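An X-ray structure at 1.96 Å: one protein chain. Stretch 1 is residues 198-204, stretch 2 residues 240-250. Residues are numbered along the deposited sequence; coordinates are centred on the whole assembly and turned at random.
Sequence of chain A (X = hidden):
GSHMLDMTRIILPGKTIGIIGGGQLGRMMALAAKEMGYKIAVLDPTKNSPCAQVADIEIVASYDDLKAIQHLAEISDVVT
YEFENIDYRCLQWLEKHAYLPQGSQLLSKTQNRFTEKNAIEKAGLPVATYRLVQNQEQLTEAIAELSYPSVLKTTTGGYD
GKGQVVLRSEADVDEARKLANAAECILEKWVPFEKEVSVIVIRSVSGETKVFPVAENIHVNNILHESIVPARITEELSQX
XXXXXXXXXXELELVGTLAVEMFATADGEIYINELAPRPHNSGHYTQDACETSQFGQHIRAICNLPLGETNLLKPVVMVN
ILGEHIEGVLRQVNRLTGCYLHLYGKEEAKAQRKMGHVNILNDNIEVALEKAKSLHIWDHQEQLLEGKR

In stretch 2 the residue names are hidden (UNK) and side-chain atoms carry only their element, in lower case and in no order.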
ATOM      1  N   SER A 198      10.356 -12.461 -16.489  1.00 23.22           N
ATOM      2  CA  SER A 198       9.118 -13.012 -15.967  1.00 22.62           C
ATOM      3  C   SER A 198       7.943 -12.069 -16.174  1.00 22.26           C
ATOM      4  O   SER A 198       8.120 -10.858 -16.280  1.00 22.51           O
ATOM      5  CB  SER A 198       9.252 -13.407 -14.497  1.00 22.52           C
ATOM      6  OG  SER A 198       9.302 -12.260 -13.671  1.00 23.34           O
ATOM      7  N   VAL A 199       6.746 -12.646 -16.234  1.00 22.03           N
ATOM      8  CA  VAL A 199       5.496 -11.914 -16.406  1.00 21.73           C
ATOM      9  C   VAL A 199       4.510 -12.460 -15.366  1.00 22.45           C
ATOM     10  O   VAL A 199       4.372 -13.688 -15.207  1.00 21.50           O
ATOM     11  CB  VAL A 199       4.894 -12.127 -17.829  1.00 22.80           C
ATOM     12  CG1 VAL A 199       3.469 -11.566 -17.920  1.00 21.10           C
ATOM     13  CG2 VAL A 199       5.771 -11.485 -18.905  1.00 22.81           C
ATOM     14  N   ILE A 200       3.863 -11.545 -14.640  1.00 22.50           N
ATOM     15  CA  ILE A 200       2.820 -11.902 -13.689  1.00 22.69           C
ATOM     16  C   ILE A 200       1.498 -11.709 -14.423  1.00 22.26           C
ATOM     17  O   ILE A 200       1.239 -10.624 -14.960  1.00 22.42           O
ATOM     18  CB  ILE A 200       2.814 -10.998 -12.418  1.00 22.85           C
ATOM     19  CG1 ILE A 200       4.196 -10.914 -11.738  1.00 24.51           C
ATOM     20  CG2 ILE A 200       1.720 -11.455 -11.418  1.00 23.92           C
ATOM     21  CD1 ILE A 200       4.660 -12.182 -11.064  1.00 26.13           C
ATOM     22  N   VAL A 201       0.691 -12.763 -14.475  1.00 21.57           N
ATOM     23  CA  VAL A 201      -0.656 -12.652 -15.040  1.00 21.84           C
ATOM     24  C   VAL A 201      -1.720 -12.923 -13.965  1.00 21.37           C
ATOM     25  O   VAL A 201      -1.534 -13.766 -13.066  1.00 21.62           O
ATOM     26  CB  VAL A 201      -0.832 -13.533 -16.337  1.00 21.67           C
ATOM     27  CG1 VAL A 201      -0.340 -14.953 -16.112  1.00 23.04           C
ATOM     28  CG2 VAL A 201      -2.277 -13.508 -16.831  1.00 22.63           C
ATOM     29  N   ILE A 202      -2.818 -12.180 -14.046  1.00 21.16           N
ATOM     30  CA  ILE A 202      -3.901 -12.286 -13.080  1.00 21.10           C
ATOM     31  C   ILE A 202      -5.170 -12.652 -13.810  1.00 21.08           C
ATOM     32  O   ILE A 202      -5.486 -12.032 -14.826  1.00 21.06           O
ATOM     33  CB  ILE A 202      -4.184 -10.925 -12.389  1.00 21.16           C
ATOM     34  CG1 ILE A 202      -2.895 -10.254 -11.897  1.00 21.89           C
ATOM     35  CG2 ILE A 202      -5.266 -11.089 -11.263  1.00 20.17           C
ATOM     36  CD1 ILE A 202      -2.118 -11.038 -10.824  1.00 21.87           C
ATOM     37  N   ARG A 203      -5.903 -13.631 -13.292  1.00 20.92           N
ATOM     38  CA  ARG A 203      -7.202 -13.995 -13.871  1.00 21.51           C
ATOM     39  C   ARG A 203      -8.212 -14.168 -12.754  1.00 21.65           C
ATOM     40  O   ARG A 203      -7.991 -14.954 -11.830  1.00 22.04           O
ATOM     41  CB  ARG A 203      -7.107 -15.273 -14.719  1.00 20.97           C
ATOM     42  CG  ARG A 203      -8.379 -15.571 -15.502  1.00 22.16           C
ATOM     43  CD  ARG A 203      -8.159 -16.589 -16.632  1.00 24.58           C
ATOM     44  NE  ARG A 203      -9.432 -16.988 -17.247  1.00 26.62           N
ATOM     45  CZ  ARG A 203     -10.260 -17.916 -16.763  1.00 28.11           C
ATOM     46  NH1 ARG A 203      -9.977 -18.562 -15.647  1.00 27.04           N
ATOM     47  NH2 ARG A 203     -11.390 -18.199 -17.406  1.00 30.77           N
ATOM     48  N   SER A 204      -9.304 -13.421 -12.824  1.00 22.50           N
ATOM     49  CA  SER A 204     -10.310 -13.466 -11.761  1.00 23.18           C
ATOM     50  C   SER A 204     -11.230 -14.684 -11.880  1.00 23.44           C
ATOM     51  O   SER A 204     -11.253 -15.362 -12.908  1.00 23.49           O
ATOM     52  CB  SER A 204     -11.137 -12.171 -11.726  1.00 23.46           C
ATOM     53  OG  SER A 204     -12.177 -12.187 -12.696  1.00 23.03           O
ATOM     54  N   UNK A 240       5.848 -10.926 -27.137  1.00 29.47           N
ATOM     55  CA  UNK A 240       5.878 -12.385 -27.131  1.00 28.28           C
ATOM     56  C   UNK A 240       5.735 -12.979 -25.719  1.00 27.63           C
ATOM     57  O   UNK A 240       4.925 -13.885 -25.501  1.00 26.86           O
ATOM     58  n   UNK A 240       9.890 -15.843 -30.473  1.00 33.72           N
ATOM     59  c   UNK A 240       7.188 -12.850 -27.756  1.00 28.51           C
ATOM     60  c   UNK A 240       8.613 -14.584 -28.784  1.00 32.09           C
ATOM     61  c   UNK A 240       7.224 -14.282 -28.217  1.00 29.38           C
ATOM     62  c   UNK A 240       8.532 -15.468 -30.015  1.00 32.91           C
ATOM     63  N   UNK A 241       6.527 -12.472 -24.767  1.00 26.51           N
ATOM     64  CA  UNK A 241       6.445 -12.938 -23.392  1.00 25.97           C
ATOM     65  C   UNK A 241       5.035 -12.725 -22.842  1.00 25.91           C
ATOM     66  O   UNK A 241       4.482 -13.620 -22.194  1.00 25.57           O
ATOM     67  c   UNK A 241       7.499 -12.233 -22.508  1.00 25.87           C
ATOM     68  N   UNK A 242       4.457 -11.556 -23.125  1.00 25.86           N
ATOM     69  CA  UNK A 242       3.102 -11.230 -22.668  1.00 26.33           C
ATOM     70  C   UNK A 242       2.051 -12.127 -23.318  1.00 26.38           C
ATOM     71  O   UNK A 242       1.152 -12.634 -22.635  1.00 26.12           O
ATOM     72  c   UNK A 242       2.767  -9.736 -22.873  1.00 26.67           C
ATOM     73  c   UNK A 242       1.280  -9.474 -22.683  1.00 26.33           C
ATOM     74  c   UNK A 242       3.536  -8.895 -21.855  1.00 26.60           C
ATOM     75  c   UNK A 242       3.816  -7.520 -22.333  1.00 29.33           C
ATOM     76  N   UNK A 243       2.176 -12.334 -24.629  1.00 25.99           N
ATOM     77  CA  UNK A 243       1.263 -13.235 -25.340  1.00 26.22           C
ATOM     78  C   UNK A 243       1.326 -14.655 -24.763  1.00 25.64           C
ATOM     79  O   UNK A 243       0.295 -15.287 -24.544  1.00 25.40           O
ATOM     80  c   UNK A 243       1.570 -13.247 -26.851  1.00 25.60           C
ATOM     81  N   UNK A 244       2.539 -15.138 -24.500  1.00 25.75           N
ATOM     82  CA  UNK A 244       2.738 -16.497 -23.963  1.00 25.57           C
ATOM     83  C   UNK A 244       2.041 -16.655 -22.615  1.00 25.85           C
ATOM     84  O   UNK A 244       1.350 -17.664 -22.367  1.00 25.86           O
ATOM     85  c   UNK A 244       4.960 -17.154 -25.112  1.00 24.25           C
ATOM     86  o   UNK A 244       7.000 -18.183 -28.626  1.00 25.41           O
ATOM     87  c   UNK A 244       5.057 -17.268 -27.548  1.00 25.90           C
ATOM     88  c   UNK A 244       6.322 -17.845 -27.467  1.00 24.63           C
ATOM     89  c   UNK A 244       4.383 -16.922 -26.362  1.00 25.37           C
ATOM     90  c   UNK A 244       6.234 -17.740 -25.070  1.00 24.80           C
ATOM     91  c   UNK A 244       4.235 -16.801 -23.822  1.00 25.57           C
ATOM     92  c   UNK A 244       6.911 -18.072 -26.238  1.00 23.47           C
ATOM     93  N   UNK A 245       2.209 -15.647 -21.757  1.00 26.16           N
ATOM     94  CA  UNK A 245       1.581 -15.635 -20.433  1.00 26.54           C
ATOM     95  C   UNK A 245       0.055 -15.674 -20.512  1.00 26.78           C
ATOM     96  O   UNK A 245      -0.586 -16.428 -19.781  1.00 26.16           O
ATOM     97  c   UNK A 245       2.052 -14.416 -19.621  1.00 26.55           C
ATOM     98  N   UNK A 246      -0.519 -14.868 -21.402  1.00 27.54           N
ATOM     99  CA  UNK A 246      -1.973 -14.850 -21.613  1.00 28.24           C
ATOM    100  C   UNK A 246      -2.512 -16.197 -22.083  1.00 28.15           C
ATOM    101  O   UNK A 246      -3.547 -16.654 -21.590  1.00 28.33           O
ATOM    102  c   UNK A 246      -2.447 -10.534 -23.781  1.00 35.61           C
ATOM    103  c   UNK A 246      -2.388 -13.724 -22.569  1.00 28.73           C
ATOM    104  c   UNK A 246      -2.913 -11.209 -22.517  1.00 34.56           C
ATOM    105  n   UNK A 246      -2.997  -9.132 -23.869  1.00 37.28           N
ATOM    106  c   UNK A 246      -1.987 -12.339 -22.057  1.00 30.75           C
ATOM    107  N   UNK A 247      -1.816 -16.840 -23.018  1.00 27.97           N
ATOM    108  CA  UNK A 247      -2.234 -18.176 -23.472  1.00 28.82           C
ATOM    109  C   UNK A 247      -2.187 -19.181 -22.324  1.00 28.53           C
ATOM    110  O   UNK A 247      -3.131 -19.956 -22.132  1.00 28.18           O
ATOM    111  c   UNK A 247      -1.435 -18.666 -24.719  1.00 28.99           C
ATOM    112  c   UNK A 247      -1.844 -17.861 -25.931  1.00 29.18           C
ATOM    113  c   UNK A 247      -1.678 -20.147 -24.984  1.00 30.97           C
ATOM    114  N   UNK A 248      -1.116 -19.143 -21.533  1.00 28.44           N
ATOM    115  CA  UNK A 248      -1.015 -20.015 -20.360  1.00 28.86           C
ATOM    116  C   UNK A 248      -2.173 -19.828 -19.394  1.00 28.97           C
ATOM    117  O   UNK A 248      -2.796 -20.803 -18.965  1.00 29.46           O
ATOM    118  c   UNK A 248       1.214 -22.119 -19.862  1.00 27.53           C
ATOM    119  c   UNK A 248       1.499 -20.604 -19.953  1.00 29.60           C
ATOM    120  c   UNK A 248       2.607 -20.224 -19.008  1.00 31.75           C
ATOM    121  c   UNK A 248       0.290 -19.761 -19.607  1.00 28.46           C
ATOM    122  N   UNK A 249      -2.445 -18.577 -19.036  1.00 28.65           N
ATOM    123  CA  UNK A 249      -3.562 -18.271 -18.144  1.00 29.76           C
ATOM    124  C   UNK A 249      -4.884 -18.823 -18.672  1.00 29.97           C
ATOM    125  O   UNK A 249      -5.659 -19.401 -17.899  1.00 29.37           O
ATOM    126  c   UNK A 249      -3.672 -16.766 -17.893  1.00 29.64           C
ATOM    127  N   UNK A 250      -5.129 -18.664 -19.976  1.00 29.98           N
ATOM    128  CA  UNK A 250      -6.355 -19.185 -20.585  1.00 31.23           C
ATOM    129  C   UNK A 250      -6.370 -20.713 -20.599  1.00 30.54           C
ATOM    130  O   UNK A 250      -7.309 -21.333 -20.111  1.00 30.25           O
ATOM    131  c   UNK A 250      -7.718 -19.361 -22.741  1.00 36.31           C
ATOM    132  o   UNK A 250      -7.455 -20.124 -23.700  1.00 38.70           O
ATOM    133  o   UNK A 250      -8.893 -19.158 -22.352  1.00 40.66           O
ATOM    134  c   UNK A 250      -6.561 -18.651 -22.012  1.00 31.65           C
TER

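Position 240 carries four carbons in a row ending in a nitrogen, an unbranched chain that is out of reach of the strand and touches nothing on it: Lys240. Position 241 has a single side-chain carbon, its CB, directed toward the strand and 4.1 Å from Val199 CG2; one carbon means Ala241. At 242 there are four carbons, forked at the first, with one arm two carbons long. That beta-branch excludes leucine and gives Ile242, whose CA-to-CB bond points sideways; its backbone N lies 4.4 Å from Val199 CG2.

Position 243 again has one carbon, out of reach of the strand: Ala243. Position 244 shows one carbon followed by a six-carbon ring bearing an oxygen, a phenol and therefore Tyr244; it makes no contact with the strand and touches a crystal neighbour instead. Position 245 has one carbon, pointing toward the strand, with its CB 3.6 Å from Val199 CG1 and 4.3 Å from Val201 CG1. This is Ala245, and its CA lies 6.6 Å from the CA of Val201.

Position 246 repeats the pattern of four carbons in a row ending in a nitrogen, so it is Lys246; its CA-to-CB bond runs sideways and the end of the chain leads away. Position 247 has three carbons, the first carrying the other two, which identifies Val247, out of reach of the strand. At 248 four carbons fork at the second, the signature of Leu248; it is buried, yet its CA-to-CB bond points sideways and it makes no contact with the strand. Position 249 has one carbon, with CB 3.7 Å from Val201 CG2: Ala249. Position 250 has two carbons, the second carrying two oxygens, a short carboxylate and so Asp250, with its CA-to-CB bond directed away.

The contact rests on periodicity. Alternation along the strand turns Val199, Val201 and Arg203 toward the helix and Ser198, Ile200 and Ile202 away. On the helix, a spacing of four residues brings Ala241, Ala245 and Ala249 onto the same face, in keeping with backbone hydrogen bonds such as Ala245 N to Ala241 O (3.1 Å) and Ala249 N to Ala245 O (2.9 Å). The axes approach to 8.7 Å at 40°, and the short methyl side chains let the valines pack close to the helix backbone: Val201 CG1 is 4.0 Å from Ala245 O. Arg203 extends the contact through its aliphatic part, with CD 4.0 Å from Ala249 O. No hydrogen bond crosses the interface, and its 327 Å² of buried surface reflects mainly apolar packing.

Stretch 2 240-250: KAIAYAKVLAD
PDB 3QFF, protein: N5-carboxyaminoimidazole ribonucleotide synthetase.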